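Local coordinates for enterobactin synthetase component F-related protein (Vibrio cholerae serotype O1, PDB 4OXI), which is an adenylation-domain protein that binds glycyl-adenosine-5'-phosphate and probably uses ATP to activate glycine in a lipopolysaccharide-modification pathway, at residues 291-296 / 317-322. Sequence-based numbering, arbitrary orientation.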
loop_
_atom_site.group_PDB
_atom_site.type_symbol
_atom_site.label_atom_id
_atom_site.label_comp_id
_atom_site.label_asym_id
_atom_site.label_seq_id
_atom_site.Cartn_x
_atom_site.Cartn_y
_atom_site.Cartn_z
ATOM N N LYS A 291 -7.224 -3.763 -14.434
ATOM C CA LYS A 291 -7.379 -2.757 -13.392
ATOM C C LYS A 291 -8.338 -1.676 -13.845
ATOM O O LYS A 291 -8.974 -1.010 -13.018
ATOM C CB LYS A 291 -6.023 -2.146 -13.014
ATOM C CG LYS A 291 -5.436 -2.729 -11.722
ATOM C CD LYS A 291 -3.912 -2.635 -11.669
ATOM C CE LYS A 291 -3.442 -1.280 -11.176
ATOM N NZ LYS A 291 -3.984 -0.951 -9.826
ATOM N N LEU A 292 -8.458 -1.523 -15.160
ATOM C CA LEU A 292 -9.347 -0.517 -15.718
ATOM C C LEU A 292 -10.773 -1.032 -15.916
ATOM O O LEU A 292 -11.657 -0.265 -16.306
ATOM C CB LEU A 292 -8.778 0.068 -17.018
ATOM C CG LEU A 292 -7.566 0.970 -16.788
ATOM C CD1 LEU A 292 -7.136 1.649 -18.070
ATOM C CD2 LEU A 292 -7.877 2.000 -15.712
ATOM N N SER A 293 -11.003 -2.313 -15.633
ATOM C CA SER A 293 -12.379 -2.822 -15.600
ATOM C C SER A 293 -12.661 -3.607 -14.311
ATOM O O SER A 293 -12.810 -4.832 -14.329
ATOM C CB SER A 293 -12.654 -3.679 -16.830
ATOM O OG SER A 293 -11.625 -4.627 -17.005
ATOM N N PRO A 294 -12.736 -2.898 -13.178
ATOM C CA PRO A 294 -12.821 -3.597 -11.895
ATOM C C PRO A 294 -14.159 -4.309 -11.673
ATOM O O PRO A 294 -14.164 -5.445 -11.186
ATOM C CB PRO A 294 -12.605 -2.473 -10.872
ATOM C CG PRO A 294 -13.056 -1.232 -11.581
ATOM C CD PRO A 294 -12.655 -1.434 -13.012
ATOM N N ALA A 295 -15.266 -3.667 -12.033
ATOM C CA ALA A 295 -16.574 -4.285 -11.868
ATOM C C ALA A 295 -16.712 -5.553 -12.711
ATOM O O ALA A 295 -17.241 -6.572 -12.244
ATOM C CB ALA A 295 -17.676 -3.288 -12.201
ATOM N N GLU A 296 -16.247 -5.502 -13.953
ATOM C CA GLU A 296 -16.243 -6.710 -14.779
ATOM C C GLU A 296 -15.374 -7.811 -14.176
ATOM O O GLU A 296 -15.725 -8.989 -14.243
ATOM C CB GLU A 296 -15.770 -6.417 -16.198
ATOM C CG GLU A 296 -16.667 -5.480 -16.983
ATOM C CD GLU A 296 -16.171 -4.051 -16.945
ATOM O OE1 GLU A 296 -16.082 -3.421 -18.024
ATOM O OE2 GLU A 296 -15.860 -3.556 -15.835
ATOM N N LEU A 317 -18.420 3.553 -12.906
ATOM C CA LEU A 317 -19.548 4.372 -13.356
ATOM C C LEU A 317 -19.336 4.933 -14.755
ATOM O O LEU A 317 -20.283 5.013 -15.549
ATOM C CB LEU A 317 -19.816 5.518 -12.380
ATOM C CG LEU A 317 -20.515 5.083 -11.095
ATOM C CD1 LEU A 317 -20.545 6.207 -10.070
ATOM C CD2 LEU A 317 -21.918 4.593 -11.409
ATOM N N GLN A 318 -18.100 5.328 -15.052
ATOM C CA GLN A 318 -17.767 5.871 -16.365
ATOM C C GLN A 318 -17.966 4.821 -17.456
ATOM O O GLN A 318 -18.374 5.145 -18.570
ATOM C CB GLN A 318 -16.334 6.428 -16.382
ATOM C CG GLN A 318 -16.202 7.785 -15.672
ATOM C CD GLN A 318 -14.781 8.102 -15.190
ATOM O OE1 GLN A 318 -13.806 7.453 -15.590
ATOM N NE2 GLN A 318 -14.667 9.105 -14.317
ATOM N N ARG A 319 -17.699 3.562 -17.124
ATOM C CA ARG A 319 -17.855 2.471 -18.081
ATOM C C ARG A 319 -19.269 1.904 -18.117
ATOM O O ARG A 319 -19.510 0.895 -18.779
ATOM C CB ARG A 319 -16.888 1.339 -17.745
ATOM C CG ARG A 319 -15.441 1.765 -17.698
ATOM C CD ARG A 319 -14.602 0.668 -17.087
ATOM N NE ARG A 319 -14.828 -0.604 -17.769
ATOM C CZ ARG A 319 -14.195 -0.968 -18.882
ATOM N NH1 ARG A 319 -14.450 -2.146 -19.442
ATOM N NH2 ARG A 319 -13.303 -0.149 -19.430
ATOM N N GLN A 320 -20.186 2.535 -17.385
ATOM C CA GLN A 320 -21.582 2.098 -17.322
ATOM C C GLN A 320 -21.715 0.632 -16.889
ATOM O O GLN A 320 -22.426 -0.139 -17.526
ATOM C CB GLN A 320 -22.259 2.325 -18.681
ATOM C CG GLN A 320 -21.871 3.657 -19.348
ATOM C CD GLN A 320 -22.409 3.808 -20.770
ATOM O OE1 GLN A 320 -23.412 3.191 -21.142
ATOM N NE2 GLN A 320 -21.739 4.634 -21.567
ATOM N N THR A 321 -21.028 0.253 -15.809
ATOM C CA THR A 321 -21.029 -1.135 -15.338
ATOM C C THR A 321 -21.619 -1.287 -13.944
ATOM O O THR A 321 -21.692 -2.398 -13.413
ATOM C CB THR A 321 -19.602 -1.745 -15.304
ATOM O OG1 THR A 321 -18.716 -0.880 -14.574
ATOM C CG2 THR A 321 -19.068 -1.952 -16.701
ATOM N N LEU A 322 -22.026 -0.175 -13.348
ATOM C CA LEU A 322 -22.467 -0.197 -11.964
ATOM C C LEU A 322 -23.976 -0.085 -11.861
ATOM O O LEU A 322 -24.492 0.807 -11.189
ATOM C CB LEU A 322 -21.834 0.962 -11.189
ATOM C CG LEU A 322 -20.674 0.705 -10.227
ATOM C CD1 LEU A 322 -20.610 1.810 -9.173
ATOM C CD2 LEU A 322 -20.779 -0.658 -9.573
#
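R319 and E296 form a surface salt bridge where a Schellman motif ends helix 311-318. Q320, with positive phi, is the C' residue of that motif. The bridge joins this helix end to the first turn of helix 294-301, in the part of the chain that belongs to the AMP-binding enzyme family. A single carboxylate oxygen does the work. R319 NH1 gives E296 OE1 a short bond of 2.5 Å. This bond is fairly straight, with an N-H...O angle of 162°. R319 NE reaches the same oxygen in a weak, bent bond of 3.1 Å. OE1 sits at the guanidinium edge, almost in its plane. NH1 meets it on the syn side, out of the carboxylate plane. The two flat groups are turned 41° against each other.

The R319 chain bends at chi3 (53°), which swings the guanidinium across the loop before helix 294-301. There S293 CB lies over one face of the group, 3.5 Å from NH1 and displaced toward its rim. L292 O lies over the same face, nearer the stem of the chain, 3.2 Å from R319 CD. S293 holds the N-cap position, but its OG makes no capping bond.

T321 packs against both E296 and A295. Its OG1 is hydrogen-bonded to A316 O, back in its own helix. Its methyl CG2 lies against the E296 carboxylate, 3.6 Å from OE1, and the two side chains cross at about a right angle. T321 OG1 stands between the backbone N and carbonyl carbon, beside helix 294-301. A295 CB touches this oxygen at 3.5 Å.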